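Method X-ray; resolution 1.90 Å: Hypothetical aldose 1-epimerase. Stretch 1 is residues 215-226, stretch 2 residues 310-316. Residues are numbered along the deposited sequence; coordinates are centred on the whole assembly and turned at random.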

ATOM      1  N   GLY A 215       4.161 -19.996  22.366  1.00 30.01           N
ATOM      2  CA  GLY A 215       5.422 -19.634  23.022  1.00 32.54           C
ATOM      3  C   GLY A 215       5.261 -19.898  24.504  1.00 32.16           C
ATOM      4  O   GLY A 215       4.466 -20.795  24.926  1.00 32.20           O
ATOM      5  N   THR A 216       5.995 -19.138  25.311  1.00 33.27           N
ATOM      6  CA  THR A 216       5.877 -19.263  26.765  1.00 35.72           C
ATOM      7  C   THR A 216       4.438 -18.895  27.199  1.00 33.50           C
ATOM      8  O   THR A 216       3.797 -18.091  26.534  1.00 34.41           O
ATOM      9  N   PRO A 217       3.933 -19.452  28.313  1.00 34.07           N
ATOM     10  CA  PRO A 217       4.527 -20.375  29.286  1.00 36.64           C
ATOM     11  C   PRO A 217       4.447 -21.847  28.943  1.00 37.09           C
ATOM     12  O   PRO A 217       4.866 -22.671  29.759  1.00 40.61           O
ATOM     13  N   ILE A 218       3.872 -22.202  27.796  1.00 33.18           N
ATOM     14  CA  ILE A 218       3.798 -23.619  27.386  1.00 35.53           C
ATOM     15  C   ILE A 218       5.150 -24.089  26.897  1.00 35.90           C
ATOM     16  O   ILE A 218       5.665 -25.102  27.356  1.00 35.55           O
ATOM     17  N   LEU A 219       5.734 -23.334  25.970  1.00 34.28           N
ATOM     18  CA  LEU A 219       7.035 -23.662  25.395  1.00 32.32           C
ATOM     19  C   LEU A 219       8.101 -23.276  26.401  1.00 33.01           C
ATOM     20  O   LEU A 219       8.025 -22.222  27.020  1.00 34.78           O
ATOM     21  N   GLU A 220       9.042 -24.188  26.585  1.00 32.98           N
ATOM     22  CA  GLU A 220      10.178 -24.068  27.484  1.00 34.00           C
ATOM     23  C   GLU A 220      11.088 -25.262  27.204  1.00 36.53           C
ATOM     24  O   GLU A 220      10.714 -26.179  26.465  1.00 35.57           O
ATOM     25  N   GLU A 221      12.292 -25.209  27.745  1.00 37.36           N
ATOM     26  CA  GLU A 221      13.208 -26.350  27.739  1.00 38.65           C
ATOM     27  C   GLU A 221      12.490 -27.562  28.344  1.00 38.32           C
ATOM     28  O   GLU A 221      11.940 -27.474  29.443  1.00 38.14           O
ATOM     29  N   GLY A 222      12.495 -28.677  27.622  1.00 37.19           N
ATOM     30  CA  GLY A 222      11.884 -29.909  28.108  1.00 39.87           C
ATOM     31  C   GLY A 222      10.401 -30.003  27.778  1.00 38.81           C
ATOM     32  O   GLY A 222       9.757 -30.992  28.111  1.00 37.40           O
ATOM     33  N   ALA A 223       9.850 -28.994  27.114  1.00 32.14           N
ATOM     34  CA  ALA A 223       8.473 -29.095  26.604  1.00 31.35           C
ATOM     35  C   ALA A 223       8.506 -30.153  25.537  1.00 33.96           C
ATOM     36  O   ALA A 223       9.580 -30.453  24.976  1.00 35.89           O
ATOM     37  N   ARG A 224       7.331 -30.675  25.215  1.00 36.34           N
ATOM     38  CA  ARG A 224       7.212 -31.800  24.311  1.00 37.23           C
ATOM     39  C   ARG A 224       6.161 -31.543  23.246  1.00 36.27           C
ATOM     40  O   ARG A 224       5.170 -30.843  23.501  1.00 34.68           O
ATOM     41  N   PHE A 225       6.406 -32.087  22.057  1.00 34.35           N
ATOM     42  CA  PHE A 225       5.445 -32.081  20.971  1.00 36.09           C
ATOM     43  C   PHE A 225       4.873 -33.477  20.907  1.00 37.11           C
ATOM     44  O   PHE A 225       5.626 -34.454  20.811  1.00 35.60           O
ATOM     45  N   LEU A 226       3.544 -33.569  20.956  1.00 36.07           N
ATOM     46  CA  LEU A 226       2.843 -34.850  20.954  1.00 36.59           C
ATOM     47  C   LEU A 226       2.002 -34.965  19.687  1.00 36.96           C
ATOM     48  O   LEU A 226       1.257 -34.065  19.341  1.00 33.40           O
ATOM     49  N   GLY A 310      12.572 -14.721  18.761  1.00 32.74           N
ATOM     50  CA  GLY A 310      11.384 -15.556  18.539  1.00 31.33           C
ATOM     51  C   GLY A 310      11.609 -16.911  19.179  1.00 31.44           C
ATOM     52  O   GLY A 310      12.493 -17.660  18.761  1.00 34.30           O
ATOM     53  N   TYR A 311      10.910 -17.145  20.290  1.00 29.94           N
ATOM     54  CA  TYR A 311      10.934 -18.450  20.981  1.00 29.55           C
ATOM     55  C   TYR A 311       9.503 -18.964  20.868  1.00 25.26           C
ATOM     56  O   TYR A 311       8.613 -18.561  21.619  1.00 27.06           O
ATOM     57  N   VAL A 312       9.276 -19.804  19.866  1.00 26.26           N
ATOM     58  CA  VAL A 312       7.944 -20.188  19.501  1.00 27.86           C
ATOM     59  C   VAL A 312       7.956 -21.488  18.696  1.00 30.06           C
ATOM     60  O   VAL A 312       8.957 -21.833  18.054  1.00 28.93           O
ATOM     61  N   THR A 313       6.849 -22.217  18.768  1.00 29.08           N
ATOM     62  CA  THR A 313       6.666 -23.378  17.929  1.00 29.67           C
ATOM     63  C   THR A 313       5.358 -23.269  17.180  1.00 28.53           C
ATOM     64  O   THR A 313       4.339 -22.772  17.695  1.00 29.06           O
ATOM     65  N   GLY A 314       5.385 -23.732  15.944  1.00 30.34           N
ATOM     66  CA  GLY A 314       4.183 -23.798  15.107  1.00 29.27           C
ATOM     67  C   GLY A 314       3.738 -25.213  14.997  1.00 31.56           C
ATOM     68  O   GLY A 314       4.579 -26.106  14.705  1.00 34.04           O
ATOM     69  N   ILE A 315       2.447 -25.458  15.233  1.00 30.32           N
ATOM     70  CA  ILE A 315       1.806 -26.776  14.944  1.00 30.63           C
ATOM     71  C   ILE A 315       0.894 -26.426  13.796  1.00 32.18           C
ATOM     72  O   ILE A 315      -0.073 -25.696  13.988  1.00 34.87           O
ATOM     73  N   GLU A 316       1.236 -26.865  12.593  1.00 31.01           N
ATOM     74  CA  GLU A 316       0.647 -26.313  11.373  1.00 29.24           C
ATOM     75  C   GLU A 316      -0.016 -27.324  10.473  1.00 32.66           C
ATOM     76  O   GLU A 316       0.596 -27.825   9.497  1.00 32.53           O
TER

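No direct hydrogen bond joins these two stretches; the one polar link across them is a water. Water 1 accepts from Thr216 N at 2.9 Å and donates to Tyr311 O at 2.6 Å, stitching a loop to a strand residue where the backbones do not pair. The spacing there is nonetheless close, with Gly215 CA 3.6 Å from Tyr311 O and 4.4 Å from Val312 CA. Glycine suits this spot, since a CB on Gly215 would lie a tight 3.1 Å from Tyr311 O.

Most of the apolar packing is organised around Tyr311. Its CA-to-CB bond runs sideways, but a t rotamer (chi1 -175°, chi2 64°) brings the end of the ring nearer to the loop. Leu219 points toward the strand and, with chi1 t and chi2 p, lays CD2 over one face of the Tyr311 ring, 3.8 Å from its centroid and 14° off the normal, a CH-pi contact. Leu219 CG also reaches Tyr311 CE2 at 3.5 Å, and Leu219 CD2 sits 3.4 Å from Val312 CA, so one methyl serves both ring and backbone. Thr216, in the p rotamer, touches the ring edge through CG2, 4.0 Å from Tyr311 CD2.

At the far end of the ring, Tyr311 OH lies 3.0 Å from Glu220 C and 3.3 Å from Glu221 N, yet the angle to that amide is too poor for a hydrogen bond; the hydroxyl is satisfied elsewhere in the structure. The Glu220 side chain starts away from the strand.

A second, smaller contact closes the other end. Phe225 (t) and Ile315 (m, then t) point toward each other's stretch and meet at 3.8 Å between Phe225 CE1 and Ile315 CG1, while their CA atoms remain 8.8 Å apart: here side chains alone bridge the gap.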

ATOM      1  CB  THR A 216       6.910 -18.374  27.517  1.00 39.37           C
ATOM      2  OG1 THR A 216       6.683 -17.006  27.187  1.00 40.15           O
ATOM      3  CG2 THR A 216       8.329 -18.747  27.131  1.00 47.45           C
ATOM      4  CB  PRO A 217       3.687 -20.138  30.536  1.00 39.70           C
ATOM      5  CG  PRO A 217       2.321 -19.768  29.991  1.00 36.56           C
ATOM      6  CD  PRO A 217       2.539 -19.092  28.679  1.00 34.59           C
ATOM      7  CB  ILE A 218       2.740 -23.863  26.318  1.00 34.83           C
ATOM      8  CG1 ILE A 218       1.351 -23.441  26.840  1.00 36.15           C
ATOM      9  CG2 ILE A 218       2.728 -25.327  25.949  1.00 37.09           C
ATOM     10  CD1 ILE A 218       0.229 -23.509  25.800  1.00 33.49           C
ATOM     11  CB  LEU A 219       7.271 -22.943  24.058  1.00 31.12           C
ATOM     12  CG  LEU A 219       8.497 -23.352  23.271  1.00 32.71           C
ATOM     13  CD1 LEU A 219       8.408 -24.801  22.819  1.00 33.42           C
ATOM     14  CD2 LEU A 219       8.636 -22.409  22.046  1.00 29.68           C
ATOM     15  CB  GLU A 220       9.732 -24.102  28.949  1.00 35.95           C
ATOM     16  CG  GLU A 220       8.962 -25.383  29.362  1.00 33.78           C
ATOM     17  CD  GLU A 220       8.457 -25.363  30.786  1.00 41.69           C
ATOM     18  OE1 GLU A 220       8.527 -24.311  31.436  1.00 46.58           O
ATOM     19  OE2 GLU A 220       7.982 -26.424  31.256  1.00 45.24           O
ATOM     20  CB  GLU A 221      14.447 -26.043  28.588  1.00 38.59           C
ATOM     21  CG  GLU A 221      15.525 -27.091  28.475  1.00 49.01           C
ATOM     22  CD  GLU A 221      16.809 -26.664  29.157  1.00 62.07           C
ATOM     23  OE1 GLU A 221      17.384 -25.607  28.797  1.00 75.62           O
ATOM     24  OE2 GLU A 221      17.258 -27.391  30.044  1.00 69.64           O
ATOM     25  CB  ALA A 223       7.997 -27.748  25.980  1.00 27.61           C
ATOM     26  CB  ARG A 224       6.865 -33.091  25.103  1.00 39.11           C
ATOM     27  CG  ARG A 224       7.996 -33.564  25.995  1.00 41.10           C
ATOM     28  CD  ARG A 224       7.727 -34.869  26.688  1.00 43.71           C
ATOM     29  NE  ARG A 224       6.543 -34.783  27.530  1.00 40.74           N
ATOM     30  CZ  ARG A 224       5.463 -35.571  27.483  1.00 48.06           C
ATOM     31  NH1 ARG A 224       5.356 -36.586  26.628  1.00 44.61           N
ATOM     32  NH2 ARG A 224       4.474 -35.349  28.338  1.00 48.56           N
ATOM     33  CB  PHE A 225       6.060 -31.707  19.623  1.00 35.00           C
ATOM     34  CG  PHE A 225       5.103 -31.839  18.486  1.00 34.22           C
ATOM     35  CD1 PHE A 225       4.019 -30.994  18.375  1.00 38.97           C
ATOM     36  CD2 PHE A 225       5.253 -32.842  17.545  1.00 36.51           C
ATOM     37  CE1 PHE A 225       3.108 -31.140  17.314  1.00 33.22           C
ATOM     38  CE2 PHE A 225       4.347 -32.977  16.484  1.00 33.92           C
ATOM     39  CZ  PHE A 225       3.291 -32.127  16.378  1.00 37.99           C
ATOM     40  CB  LEU A 226       1.922 -34.958  22.182  1.00 37.44           C
ATOM     41  CG  LEU A 226       2.472 -34.567  23.560  1.00 37.50           C
ATOM     42  CD1 LEU A 226       1.408 -34.590  24.654  1.00 43.87           C
ATOM     43  CD2 LEU A 226       3.701 -35.404  23.911  1.00 39.34           C
ATOM     44  CB  TYR A 311      11.399 -18.307  22.425  1.00 29.97           C
ATOM     45  CG  TYR A 311      11.553 -19.651  23.133  1.00 32.65           C
ATOM     46  CD1 TYR A 311      12.505 -20.570  22.701  1.00 28.31           C
ATOM     47  CD2 TYR A 311      10.710 -20.009  24.176  1.00 28.86           C
ATOM     48  CE1 TYR A 311      12.665 -21.813  23.340  1.00 33.18           C
ATOM     49  CE2 TYR A 311      10.854 -21.266  24.847  1.00 33.41           C
ATOM     50  CZ  TYR A 311      11.823 -22.170  24.402  1.00 31.17           C
ATOM     51  OH  TYR A 311      11.973 -23.400  24.992  1.00 34.65           O
ATOM     52  CB  VAL A 312       7.285 -19.015  18.654  1.00 28.32           C
ATOM     53  CG1 VAL A 312       8.149 -18.660  17.461  1.00 24.82           C
ATOM     54  CG2 VAL A 312       5.842 -19.316  18.257  1.00 27.43           C
ATOM     55  CB  THR A 313       6.722 -24.728  18.748  1.00 30.39           C
ATOM     56  OG1 THR A 313       6.672 -25.854  17.842  1.00 30.90           O
ATOM     57  CG2 THR A 313       5.574 -24.820  19.725  1.00 29.23           C
ATOM     58  CB  ILE A 315       0.999 -27.303  16.116  1.00 31.35           C
ATOM     59  CG1 ILE A 315       1.906 -27.508  17.335  1.00 36.95           C
ATOM     60  CG2 ILE A 315       0.331 -28.628  15.729  1.00 31.26           C
ATOM     61  CD1 ILE A 315       1.148 -28.016  18.594  1.00 39.31           C
ATOM     62  CB  GLU A 316       1.747 -25.558  10.607  1.00 31.42           C
ATOM     63  CG  GLU A 316       2.640 -24.661  11.474  1.00 30.85           C
ATOM     64  CD  GLU A 316       3.712 -23.959  10.706  1.00 37.57           C
ATOM     65  OE1 GLU A 316       3.753 -24.070   9.457  1.00 39.92           O
ATOM     66  OE2 GLU A 316       4.536 -23.293  11.377  1.00 35.91           O
TER
HETATM   67  O   HOH W   1       7.882 -17.447  23.884  0.50 23.41           O